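Local coordinates for glycosyl hydrolases family 31 family protein (Aspergillus niger, PDB 6DRU) that releases alpha-xylose from the non-reducing terminal glucose of xyloglucan oligosaccharides, as a glycoside hydrolase of family 31, at residues W510-V515 / S601-F606; T549-M554 / Q641-G646; Y593-Y598 / P647-S652; V664-T669 / P702-G707. One frame throughout, in Å; residues are numbered along the deposited sequence.

Contact 1 of 4, residues W510-V515 / S601-F606; sequences WGWWTV and SIFNQF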
# COMPACT_ATOMS: atom_id res chain seq x y z
N TRP A 510 -28.81 -21.46 -8.31
CA TRP A 510 -28.40 -22.03 -9.59
C TRP A 510 -29.11 -23.36 -9.80
O TRP A 510 -28.94 -24.29 -9.00
CB TRP A 510 -26.89 -22.22 -9.64
CG TRP A 510 -26.10 -20.99 -9.31
CD1 TRP A 510 -26.53 -19.70 -9.34
CD2 TRP A 510 -24.73 -20.95 -8.89
NE1 TRP A 510 -25.52 -18.85 -8.96
CE2 TRP A 510 -24.40 -19.59 -8.68
CE3 TRP A 510 -23.75 -21.92 -8.67
CZ2 TRP A 510 -23.14 -19.18 -8.27
CZ3 TRP A 510 -22.49 -21.51 -8.26
CH2 TRP A 510 -22.20 -20.16 -8.06
N GLY A 511 -29.90 -23.45 -10.87
CA GLY A 511 -30.62 -24.67 -11.17
C GLY A 511 -29.97 -25.48 -12.27
O GLY A 511 -29.98 -26.72 -12.22
N TRP A 512 -29.39 -24.80 -13.26
CA TRP A 512 -28.75 -25.47 -14.39
C TRP A 512 -27.36 -25.94 -13.96
O TRP A 512 -26.34 -25.28 -14.20
CB TRP A 512 -28.68 -24.55 -15.60
CG TRP A 512 -30.01 -24.04 -16.09
CD1 TRP A 512 -31.19 -23.95 -15.39
CD2 TRP A 512 -30.30 -23.54 -17.41
NE1 TRP A 512 -32.18 -23.43 -16.18
CE2 TRP A 512 -31.67 -23.17 -17.42
CE3 TRP A 512 -29.54 -23.37 -18.57
CZ2 TRP A 512 -32.28 -22.64 -18.56
CZ3 TRP A 512 -30.16 -22.84 -19.69
CH2 TRP A 512 -31.51 -22.48 -19.68
N TRP A 513 -27.33 -27.10 -13.31
CA TRP A 513 -26.10 -27.66 -12.76
C TRP A 513 -25.93 -29.10 -13.23
O TRP A 513 -26.91 -29.82 -13.44
CB TRP A 513 -26.12 -27.60 -11.23
CG TRP A 513 -24.87 -28.11 -10.58
CD1 TRP A 513 -23.74 -27.41 -10.31
CD2 TRP A 513 -24.63 -29.45 -10.12
NE1 TRP A 513 -22.81 -28.22 -9.70
CE2 TRP A 513 -23.33 -29.48 -9.58
CE3 TRP A 513 -25.39 -30.62 -10.12
CZ2 TRP A 513 -22.78 -30.64 -9.04
CZ3 TRP A 513 -24.84 -31.77 -9.59
CH2 TRP A 513 -23.55 -31.77 -9.05
N THR A 514 -24.68 -29.51 -13.39
CA THR A 514 -24.37 -30.85 -13.90
C THR A 514 -22.94 -31.20 -13.52
O THR A 514 -22.23 -30.42 -12.88
CB THR A 514 -24.60 -30.91 -15.41
OG1 THR A 514 -24.00 -32.10 -15.94
CG2 THR A 514 -24.04 -29.67 -16.08
N VAL A 515 -22.51 -32.41 -13.92
CA VAL A 515 -21.19 -32.93 -13.62
C VAL A 515 -20.61 -33.57 -14.87
O VAL A 515 -21.26 -33.63 -15.93
CB VAL A 515 -21.22 -33.98 -12.48
CG1 VAL A 515 -21.42 -33.31 -11.14
CG2 VAL A 515 -22.28 -35.02 -12.74
N SER A 601 -41.09 -29.76 -17.45
CA SER A 601 -42.04 -29.19 -16.50
C SER A 601 -41.34 -28.60 -15.28
O SER A 601 -41.70 -27.51 -14.82
CB SER A 601 -43.05 -30.26 -16.08
OG SER A 601 -44.07 -29.70 -15.27
N ILE A 602 -40.34 -29.30 -14.74
CA ILE A 602 -39.66 -28.78 -13.56
C ILE A 602 -38.70 -27.66 -13.93
O ILE A 602 -38.43 -26.77 -13.11
CB ILE A 602 -38.93 -29.91 -12.80
CG1 ILE A 602 -37.82 -30.52 -13.66
CG2 ILE A 602 -39.93 -30.98 -12.37
CD1 ILE A 602 -37.03 -31.60 -12.94
N PHE A 603 -38.17 -27.66 -15.16
CA PHE A 603 -37.37 -26.53 -15.61
C PHE A 603 -38.24 -25.29 -15.80
O PHE A 603 -37.75 -24.16 -15.66
CB PHE A 603 -36.65 -26.87 -16.92
CG PHE A 603 -35.25 -27.37 -16.73
CD1 PHE A 603 -34.20 -26.47 -16.64
CD2 PHE A 603 -34.98 -28.72 -16.63
CE1 PHE A 603 -32.90 -26.92 -16.47
CE2 PHE A 603 -33.69 -29.18 -16.46
CZ PHE A 603 -32.65 -28.28 -16.38
N ASN A 604 -39.52 -25.48 -16.11
CA ASN A 604 -40.42 -24.35 -16.28
C ASN A 604 -40.77 -23.71 -14.94
O ASN A 604 -40.86 -22.48 -14.84
CB ASN A 604 -41.69 -24.80 -17.00
CG ASN A 604 -42.68 -23.67 -17.20
OD1 ASN A 604 -43.60 -23.49 -16.40
ND2 ASN A 604 -42.50 -22.91 -18.28
N GLN A 605 -40.95 -24.52 -13.89
CA GLN A 605 -41.24 -23.97 -12.57
C GLN A 605 -40.03 -23.24 -12.00
O GLN A 605 -40.20 -22.24 -11.29
CB GLN A 605 -41.70 -25.07 -11.63
CG GLN A 605 -43.20 -25.25 -11.64
CD GLN A 605 -43.93 -24.01 -11.16
OE1 GLN A 605 -43.63 -23.47 -10.10
NE2 GLN A 605 -44.88 -23.54 -11.96
N PHE A 606 -38.82 -23.72 -12.27
CA PHE A 606 -37.63 -22.97 -11.92
C PHE A 606 -37.59 -21.63 -12.65
O PHE A 606 -37.06 -20.64 -12.12
CB PHE A 606 -36.37 -23.79 -12.23
CG PHE A 606 -35.09 -23.11 -11.82
CD1 PHE A 606 -34.86 -22.77 -10.50
CD2 PHE A 606 -34.11 -22.84 -12.76
CE1 PHE A 606 -33.68 -22.15 -10.12
CE2 PHE A 606 -32.92 -22.24 -12.38
CZ PHE A 606 -32.71 -21.88 -11.07
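Trp512 meets two phenylalanines of the helix 596-609, Phe603 and Phe606, one turn apart on the same side of that helix. One of the two aromatic pairs is T-shaped: Phe603 points the edge of its ring, with CE1 foremost, at one face of the indole. The centroids of the Trp512 five-membered ring and the Phe603 ring lie 5.1 Å apart and the planes stand at 72°, while CE1 of Phe603 is 3.6 Å from NE1 of Trp512. Phe603 CE1 lies off centre, toward the rim of the indole. In Trp512, chi1 of -59° sets CG beside the backbone N, and the indole beyond it reaches Phe603. Phe606 meets the same pyrrole ring rim to rim, CE2 to Trp512 CD1 at 3.9 Å, without either ring covering the other.

A second kind of contact is ring against main chain. Phe606 CZ comes within 3.5 Å of Gly511 CA and also touches the adjoining peptide. Glycine suits this place because a side chain would point straight at the phenyl ring, into space that the ring itself fills.

Phe553 adds another aromatic ring, meeting Phe603 edge-to-face and also touching Trp512. Backbone bonds from Trp512 and Thr514 to Ile483 tie 510-515 to the neighbouring barrel strand 481-484. No hydrogen bond spans the contact, so the loop leading into strand 513-514 and the helix are joined by dispersion, with some electrostatic attraction probable between the weakly positive C-H edge of Phe603 and the electron-rich indole face.

Contact 2 of 4, residues T549-M554 / Q641-G646; sequences TFLPFM and QQYMFG. With NAG (2-acetamido-2-deoxy-beta-D-glucopyranose), chain E.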
# COMPACT_ATOMS: atom_id res chain seq x y z
N THR A 549 -28.55 -39.21 -15.24
CA THR A 549 -29.92 -39.24 -15.76
C THR A 549 -30.85 -38.39 -14.91
O THR A 549 -31.78 -37.76 -15.43
CB THR A 549 -30.43 -40.67 -15.83
OG1 THR A 549 -29.42 -41.52 -16.39
CG2 THR A 549 -31.69 -40.75 -16.70
N PHE A 550 -30.61 -38.35 -13.60
CA PHE A 550 -31.46 -37.61 -12.68
C PHE A 550 -30.75 -36.36 -12.18
O PHE A 550 -30.69 -36.10 -10.98
CB PHE A 550 -31.89 -38.51 -11.52
CG PHE A 550 -32.57 -39.78 -11.97
CD1 PHE A 550 -33.93 -39.81 -12.18
CD2 PHE A 550 -31.83 -40.93 -12.21
CE1 PHE A 550 -34.55 -40.97 -12.60
CE2 PHE A 550 -32.44 -42.09 -12.63
CZ PHE A 550 -33.81 -42.11 -12.83
N LEU A 551 -30.22 -35.58 -13.11
CA LEU A 551 -29.58 -34.30 -12.87
C LEU A 551 -30.16 -33.29 -13.85
O LEU A 551 -30.75 -33.67 -14.86
CB LEU A 551 -28.05 -34.38 -13.05
CG LEU A 551 -27.27 -35.05 -11.93
CD1 LEU A 551 -25.80 -35.14 -12.29
CD2 LEU A 551 -27.46 -34.28 -10.63
N PRO A 552 -30.03 -31.99 -13.55
CA PRO A 552 -30.61 -30.98 -14.46
C PRO A 552 -30.16 -31.12 -15.90
O PRO A 552 -30.95 -30.86 -16.81
CB PRO A 552 -30.13 -29.66 -13.84
CG PRO A 552 -30.02 -29.96 -12.39
CD PRO A 552 -29.51 -31.38 -12.31
N PHE A 553 -28.93 -31.56 -16.13
CA PHE A 553 -28.44 -31.85 -17.47
C PHE A 553 -27.62 -33.12 -17.44
O PHE A 553 -26.75 -33.28 -16.58
CB PHE A 553 -27.61 -30.68 -18.03
CG PHE A 553 -28.41 -29.44 -18.31
CD1 PHE A 553 -29.05 -29.27 -19.53
CD2 PHE A 553 -28.54 -28.45 -17.35
CE1 PHE A 553 -29.79 -28.14 -19.79
CE2 PHE A 553 -29.28 -27.32 -17.60
CZ PHE A 553 -29.91 -27.16 -18.83
N MET A 554 -27.91 -34.03 -18.36
CA MET A 554 -27.20 -35.30 -18.46
C MET A 554 -26.09 -35.16 -19.49
O MET A 554 -26.36 -35.05 -20.69
CB MET A 554 -28.16 -36.43 -18.83
CG MET A 554 -27.54 -37.82 -18.77
SD MET A 554 -28.53 -39.07 -19.60
CE MET A 554 -27.54 -40.53 -19.31
N GLN A 641 -26.08 -36.85 0.20
CA GLN A 641 -26.02 -37.72 -0.96
C GLN A 641 -27.39 -38.19 -1.44
O GLN A 641 -27.47 -39.03 -2.34
CB GLN A 641 -25.13 -38.94 -0.67
CG GLN A 641 -23.72 -38.59 -0.23
CD GLN A 641 -22.87 -39.82 0.05
OE1 GLN A 641 -21.91 -39.76 0.81
NE2 GLN A 641 -23.22 -40.94 -0.57
N GLN A 642 -28.47 -37.67 -0.86
CA GLN A 642 -29.82 -37.88 -1.36
C GLN A 642 -30.47 -36.54 -1.64
O GLN A 642 -30.11 -35.52 -1.04
CB GLN A 642 -30.70 -38.66 -0.37
CG GLN A 642 -30.12 -39.98 0.13
CD GLN A 642 -31.06 -40.70 1.07
OE1 GLN A 642 -30.73 -41.74 1.63
NE2 GLN A 642 -32.26 -40.15 1.25
N TYR A 643 -31.43 -36.53 -2.56
CA TYR A 643 -32.10 -35.29 -2.92
C TYR A 643 -33.38 -35.61 -3.68
O TYR A 643 -33.55 -36.72 -4.21
CB TYR A 643 -31.20 -34.39 -3.77
CG TYR A 643 -30.83 -34.97 -5.11
CD1 TYR A 643 -29.77 -35.85 -5.24
CD2 TYR A 643 -31.55 -34.62 -6.26
CE1 TYR A 643 -29.43 -36.38 -6.47
CE2 TYR A 643 -31.22 -35.15 -7.49
CZ TYR A 643 -30.15 -36.03 -7.59
OH TYR A 643 -29.82 -36.55 -8.82
N MET A 644 -34.26 -34.63 -3.74
CA MET A 644 -35.47 -34.71 -4.55
C MET A 644 -35.18 -34.09 -5.92
O MET A 644 -34.91 -32.88 -6.01
CB MET A 644 -36.64 -34.00 -3.87
CG MET A 644 -37.14 -34.71 -2.61
SD MET A 644 -38.09 -36.22 -2.93
CE MET A 644 -39.53 -35.56 -3.76
N PHE A 645 -35.23 -34.90 -6.97
CA PHE A 645 -35.09 -34.41 -8.34
C PHE A 645 -36.48 -34.09 -8.85
O PHE A 645 -37.21 -34.97 -9.29
CB PHE A 645 -34.38 -35.43 -9.21
CG PHE A 645 -34.08 -34.93 -10.59
CD1 PHE A 645 -33.25 -33.84 -10.78
CD2 PHE A 645 -34.62 -35.56 -11.70
CE1 PHE A 645 -32.97 -33.38 -12.05
CE2 PHE A 645 -34.34 -35.10 -12.98
CZ PHE A 645 -33.51 -34.01 -13.15
N GLY A 646 -36.85 -32.81 -8.79
CA GLY A 646 -38.22 -32.41 -9.02
C GLY A 646 -39.07 -32.70 -7.80
O GLY A 646 -38.56 -33.10 -6.75
C1 NAG E . -20.41 -40.62 3.74
C2 NAG E . -19.52 -41.44 2.83
C3 NAG E . -18.11 -41.50 3.30
C4 NAG E . -17.60 -40.12 3.62
C5 NAG E . -18.53 -39.46 4.61
C6 NAG E . -18.02 -38.07 4.95
C7 NAG E . -20.54 -43.23 1.48
C8 NAG E . -21.09 -44.63 1.36
N2 NAG E . -20.04 -42.76 2.72
O3 NAG E . -17.32 -42.12 2.31
O4 NAG E . -16.31 -40.20 4.17
O5 NAG E . -19.81 -39.38 4.02
O6 NAG E . -19.02 -37.11 4.67
O7 NAG E . -20.51 -42.50 0.50
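Phe645 slides its flat ring beneath the bend of residues 550-552, and the backbone of that bend lies on it like a lid. Phe550 C sits 3.6 Å above the plane, over the ring centre, with Leu551 N at a similar height nearer the rim. The next corner belongs to Pro552, whose CD comes in obliquely and approaches CE1 of Phe645 to 4.0 Å. Phenylalanine fits here because a broad, thin group can spread under three residues of irregular chain, and proline gives the bend a rigid, apolar shoulder.

Tyr643 forms the second projection. Its CG occupies the crowded position between backbone N and carbonyl carbon (chi1 64°), and the ring beyond directs its OH at the bend. The hydroxyl donates to Phe550 O, which lies in the plane of the tyrosine ring; the modelled separation is improbably small and should not be read as unusual strength. That carbonyl O fills the notch between the two aromatic side chains, 3.4 Å from Phe645 CD1, with Phe550 CB at its margin, 4.0 Å from Phe645 CD2. Leu551 crosses the tyrosine at about a right angle, placing CD2 3.7 Å from Tyr643 OH. That hydroxyl also has Trp547 NE1 as a partner. At the far end of 641-646, Gln641 NE2 makes a weak hydrogen bond to O7 of an attached glycan's NAG.

The bend follows helix 535-548 and leads into barrel strand 554-555. Arg592 of helix 582-594 binds the carbonyls of Thr549, Leu551 and Pro552, while the Phe550 ring turns off toward Leu649 and Val651 of strand 649-651.

Contact 3 of 4, residues Y593-Y598 / P647-S652; sequences YQLGAY and PRLLVS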
# COMPACT_ATOMS: atom_id res chain seq x y z
N TYR A 593 -34.63 -39.51 -22.11
CA TYR A 593 -35.61 -38.97 -23.04
C TYR A 593 -37.03 -39.27 -22.60
O TYR A 593 -37.95 -38.51 -22.92
CB TYR A 593 -35.36 -39.51 -24.45
CG TYR A 593 -34.11 -38.95 -25.10
CD1 TYR A 593 -34.10 -37.66 -25.62
CD2 TYR A 593 -32.95 -39.71 -25.19
CE1 TYR A 593 -32.96 -37.15 -26.21
CE2 TYR A 593 -31.81 -39.20 -25.78
CZ TYR A 593 -31.82 -37.92 -26.29
OH TYR A 593 -30.69 -37.40 -26.88
N GLN A 594 -37.24 -40.37 -21.88
CA GLN A 594 -38.57 -40.68 -21.38
C GLN A 594 -39.01 -39.70 -20.29
O GLN A 594 -40.21 -39.48 -20.10
CB GLN A 594 -38.62 -42.12 -20.85
CG GLN A 594 -40.02 -42.65 -20.60
CD GLN A 594 -40.02 -44.08 -20.10
OE1 GLN A 594 -38.96 -44.71 -20.00
NE2 GLN A 594 -41.20 -44.60 -19.79
N LEU A 595 -38.05 -39.11 -19.57
CA LEU A 595 -38.33 -38.12 -18.55
C LEU A 595 -38.43 -36.71 -19.11
O LEU A 595 -38.38 -35.74 -18.34
CB LEU A 595 -37.25 -38.18 -17.46
CG LEU A 595 -37.23 -39.42 -16.57
CD1 LEU A 595 -35.83 -39.64 -16.00
CD2 LEU A 595 -38.26 -39.31 -15.46
N GLY A 596 -38.57 -36.57 -20.43
CA GLY A 596 -38.55 -35.25 -21.04
C GLY A 596 -39.68 -34.35 -20.58
O GLY A 596 -39.47 -33.16 -20.33
N ALA A 597 -40.89 -34.90 -20.47
CA ALA A 597 -42.01 -34.10 -19.99
C ALA A 597 -41.80 -33.66 -18.55
O ALA A 597 -42.09 -32.52 -18.18
CB ALA A 597 -43.32 -34.89 -20.12
N TYR A 598 -41.28 -34.57 -17.71
CA TYR A 598 -40.98 -34.22 -16.32
C TYR A 598 -39.88 -33.17 -16.24
O TYR A 598 -39.96 -32.24 -15.44
CB TYR A 598 -40.59 -35.48 -15.56
CG TYR A 598 -40.42 -35.30 -14.07
CD1 TYR A 598 -41.52 -35.13 -13.24
CD2 TYR A 598 -39.16 -35.32 -13.49
CE1 TYR A 598 -41.37 -34.98 -11.88
CE2 TYR A 598 -39.00 -35.17 -12.12
CZ TYR A 598 -40.11 -35.00 -11.32
OH TYR A 598 -39.95 -34.85 -9.97
N PRO A 647 -40.39 -32.53 -7.93
CA PRO A 647 -41.27 -32.72 -6.77
C PRO A 647 -41.61 -34.17 -6.46
O PRO A 647 -42.15 -34.43 -5.38
CB PRO A 647 -42.53 -31.94 -7.16
CG PRO A 647 -42.56 -32.03 -8.64
CD PRO A 647 -41.12 -32.00 -9.10
N ARG A 648 -41.30 -35.11 -7.34
CA ARG A 648 -41.78 -36.48 -7.18
C ARG A 648 -40.68 -37.52 -7.01
O ARG A 648 -40.92 -38.55 -6.37
CB ARG A 648 -42.66 -36.89 -8.37
CG ARG A 648 -43.82 -35.94 -8.63
CD ARG A 648 -44.99 -36.22 -7.70
NE ARG A 648 -46.04 -35.21 -7.81
CZ ARG A 648 -47.21 -35.41 -8.40
NH1 ARG A 648 -47.49 -36.59 -8.94
NH2 ARG A 648 -48.11 -34.43 -8.46
N LEU A 649 -39.48 -37.30 -7.55
CA LEU A 649 -38.44 -38.31 -7.55
C LEU A 649 -37.47 -38.08 -6.39
O LEU A 649 -37.08 -36.94 -6.11
CB LEU A 649 -37.67 -38.30 -8.87
CG LEU A 649 -38.45 -38.75 -10.10
CD1 LEU A 649 -37.60 -38.61 -11.35
CD2 LEU A 649 -38.92 -40.18 -9.94
N LEU A 650 -37.10 -39.17 -5.71
CA LEU A 650 -36.06 -39.15 -4.69
C LEU A 650 -34.91 -40.02 -5.16
O LEU A 650 -35.08 -41.22 -5.38
CB LEU A 650 -36.60 -39.65 -3.35
CG LEU A 650 -35.56 -39.82 -2.24
CD1 LEU A 650 -35.28 -38.49 -1.56
CD2 LEU A 650 -36.01 -40.86 -1.22
N VAL A 651 -33.72 -39.42 -5.29
CA VAL A 651 -32.56 -40.07 -5.88
C VAL A 651 -31.48 -40.23 -4.83
O VAL A 651 -31.32 -39.37 -3.96
CB VAL A 651 -32.04 -39.27 -7.09
CG1 VAL A 651 -30.89 -40.00 -7.78
CG2 VAL A 651 -33.17 -38.99 -8.08
N SER A 652 -30.74 -41.34 -4.91
CA SER A 652 -29.60 -41.59 -4.03
C SER A 652 -28.61 -42.48 -4.77
O SER A 652 -28.83 -43.69 -4.91
CB SER A 652 -30.04 -42.24 -2.71
OG SER A 652 -28.91 -42.56 -1.91
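Tyr598 holds its hydroxyl against the turn formed by Pro647 and Arg648, approaching the proline tip to tip. With CG anti to the backbone N (chi1 -173°), the side chain leaves its helix toward the strand. OH accepts a nearly straight bond from Arg648 N, 3.0 Å long at 162°, the donor lying near the plane of the ring. Leu649 N adds a weak second bond at 3.5 Å. The same hydroxyl has Phe645 O as its hydrogen-bond acceptor, so one phenol serves main-chain atoms of both donor and acceptor type. Pro647 brings no N-H; its CD packs 3.9 Å from Tyr598 CZ.

Leu649 and Tyr598 slide past each other in opposite directions, CD1 of the leucine resting 3.8 Å from CE2 of the tyrosine. The same CD1 also meets Leu595 CD2 at 4.2 Å. Branched, apolar leucines suit this buried seam. Arg648 instead crosses the ring at a slant and bends at chi2 (-81°), its aliphatic part near the phenol and its outer part leading away; its side chain also touches Glu711.

Leu595 marks the break between helices 582-594 and 596-609. Strands 643-645 and 649-651 make an antiparallel beta hairpin with its turn at residues 646-648: a tyrosine from helix 596-609 plugs the hairpin end of the C-terminal beta domain.

Contact 4 of 4, residues V664-T669 / P702-G707; sequences VYLPQT and PVFHLG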
# COMPACT_ATOMS: atom_id res chain seq x y z
N VAL A 664 -31.27 -46.43 1.79
CA VAL A 664 -31.84 -45.13 1.45
C VAL A 664 -32.76 -44.70 2.57
O VAL A 664 -33.61 -45.48 3.02
CB VAL A 664 -32.59 -45.18 0.11
CG1 VAL A 664 -33.22 -43.83 -0.19
CG2 VAL A 664 -31.65 -45.61 -1.01
N TYR A 665 -32.60 -43.46 3.03
CA TYR A 665 -33.51 -42.89 4.02
C TYR A 665 -34.70 -42.27 3.32
O TYR A 665 -34.56 -41.30 2.57
CB TYR A 665 -32.81 -41.85 4.89
CG TYR A 665 -33.76 -41.20 5.87
CD1 TYR A 665 -34.18 -41.87 7.00
CD2 TYR A 665 -34.25 -39.92 5.64
CE1 TYR A 665 -35.05 -41.29 7.89
CE2 TYR A 665 -35.13 -39.33 6.53
CZ TYR A 665 -35.53 -40.02 7.66
OH TYR A 665 -36.40 -39.45 8.55
N LEU A 666 -35.89 -42.83 3.56
CA LEU A 666 -37.12 -42.26 3.03
C LEU A 666 -37.66 -41.25 4.04
O LEU A 666 -38.02 -41.65 5.16
CB LEU A 666 -38.15 -43.35 2.77
CG LEU A 666 -37.67 -44.44 1.81
CD1 LEU A 666 -38.61 -45.62 1.86
CD2 LEU A 666 -37.56 -43.89 0.40
N PRO A 667 -37.71 -39.97 3.71
CA PRO A 667 -38.20 -38.98 4.69
C PRO A 667 -39.69 -39.14 4.95
O PRO A 667 -40.44 -39.74 4.18
CB PRO A 667 -37.89 -37.63 4.01
CG PRO A 667 -36.92 -37.95 2.91
CD PRO A 667 -37.26 -39.33 2.47
N GLN A 668 -40.11 -38.58 6.08
CA GLN A 668 -41.52 -38.54 6.44
C GLN A 668 -42.23 -37.47 5.62
O GLN A 668 -41.67 -36.40 5.36
CB GLN A 668 -41.67 -38.26 7.93
CG GLN A 668 -43.10 -38.26 8.43
CD GLN A 668 -43.52 -39.62 8.94
OE1 GLN A 668 -44.07 -40.44 8.21
NE2 GLN A 668 -43.25 -39.87 10.22
N THR A 669 -43.46 -37.77 5.19
CA THR A 669 -44.24 -36.84 4.39
C THR A 669 -45.42 -36.24 5.14
O THR A 669 -46.00 -35.26 4.66
CB THR A 669 -44.76 -37.52 3.11
OG1 THR A 669 -45.59 -38.64 3.47
CG2 THR A 669 -43.60 -38.00 2.26
N PRO A 702 -30.73 -46.37 -7.07
CA PRO A 702 -31.83 -46.24 -6.10
C PRO A 702 -32.63 -44.97 -6.29
O PRO A 702 -32.14 -43.86 -6.05
CB PRO A 702 -31.10 -46.25 -4.75
CG PRO A 702 -29.83 -46.99 -5.01
CD PRO A 702 -29.43 -46.62 -6.41
N VAL A 703 -33.88 -45.12 -6.73
CA VAL A 703 -34.78 -44.01 -6.99
C VAL A 703 -36.18 -44.40 -6.52
O VAL A 703 -36.70 -45.45 -6.91
CB VAL A 703 -34.81 -43.61 -8.48
CG1 VAL A 703 -35.96 -42.65 -8.76
CG2 VAL A 703 -33.49 -42.98 -8.89
N PHE A 704 -36.78 -43.57 -5.68
CA PHE A 704 -38.17 -43.70 -5.28
C PHE A 704 -38.98 -42.57 -5.91
O PHE A 704 -38.42 -41.60 -6.44
CB PHE A 704 -38.32 -43.67 -3.76
CG PHE A 704 -37.56 -44.74 -3.05
CD1 PHE A 704 -36.19 -44.62 -2.82
CD2 PHE A 704 -38.20 -45.88 -2.59
CE1 PHE A 704 -35.49 -45.61 -2.17
CE2 PHE A 704 -37.50 -46.87 -1.94
CZ PHE A 704 -36.14 -46.73 -1.73
N HIS A 705 -40.30 -42.69 -5.85
CA HIS A 705 -41.14 -41.64 -6.39
C HIS A 705 -42.44 -41.54 -5.60
O HIS A 705 -42.97 -42.55 -5.14
CB HIS A 705 -41.44 -41.87 -7.88
CG HIS A 705 -42.33 -43.04 -8.16
ND1 HIS A 705 -43.70 -42.96 -8.09
CD2 HIS A 705 -42.04 -44.32 -8.53
CE1 HIS A 705 -44.23 -44.14 -8.39
NE2 HIS A 705 -43.24 -44.98 -8.66
N LEU A 706 -42.92 -40.32 -5.45
CA LEU A 706 -44.21 -40.05 -4.84
C LEU A 706 -45.30 -40.01 -5.90
O LEU A 706 -45.04 -39.67 -7.06
CB LEU A 706 -44.18 -38.73 -4.07
CG LEU A 706 -43.21 -38.66 -2.89
CD1 LEU A 706 -43.07 -37.23 -2.38
CD2 LEU A 706 -43.67 -39.58 -1.77
N GLY A 707 -46.51 -40.37 -5.50
CA GLY A 707 -47.59 -40.47 -6.46
C GLY A 707 -47.34 -41.61 -7.43
O GLY A 707 -46.48 -42.47 -7.24
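Leu666 and Phe704 face each other across the beta sandwich of the C-terminal domain, in which the two-stranded sheet 661-666/690-695 packs on the sheet containing strand 703-705. The two segments run almost in the same direction, 9° apart, without a hydrogen bond between them. Alternation along each strand sends Val664 and Leu666, like Pro702, Phe704 and Leu706, into the interface, while Tyr665 and Val703 point away.

Phe704 has CG anti to the carbonyl carbon (chi1 -59°), and chi2 of 80° turns a face of its ring to Leu666. Leu666 takes the same first torsion; the two side chains cross at about a right angle, and CD2 is the methyl that meets the ring.

Val664 uses both of its methyls. CG1, anti to the backbone N (chi1 178°), lies 3.5 Å from Phe704 CE1. CG2 touches Pro702 CB at 3.8 Å while also remaining near the Phe704 ring. A beta-branched residue can serve both neighbours at once while staying compatible with an extended strand.

At the more exposed end, Thr669 CG2 meets Leu706 CD2 at 4.3 Å; threonine suits this edge because its methyl packs while OG1 bonds to Gln671. Tyr679 also meets the Phe704 ring, and Val692 and Val694 pack against its side chain. The central touch is a CH-pi contact: Leu666 CD2 stands 3.4 Å from the Phe704 ring centroid, 6° off its normal.

The four contacts form a chain leading outward from the barrel to the C-terminal sandwich. Contacts 1 and 2 have centres 9 Å apart and share a hydrogen bond between Thr514 OG1 and Phe553 O. Contacts 2 and 3 are 8 Å apart, centre to centre, and use the two arms of one hairpin. Contact 4 lies about 13 Å from the centres of both; hydrogen bonds Arg648 O–Leu706 N and Leu650 N–Phe704 O join it to contact 3. Contacts 1 and 4 do not touch, their nearest atoms being about 11 Å apart. All four lie away from the xylose pocket with Asp395 and Asp487, and contact 2 alone includes a residue weakly hydrogen-bonded to a glycan.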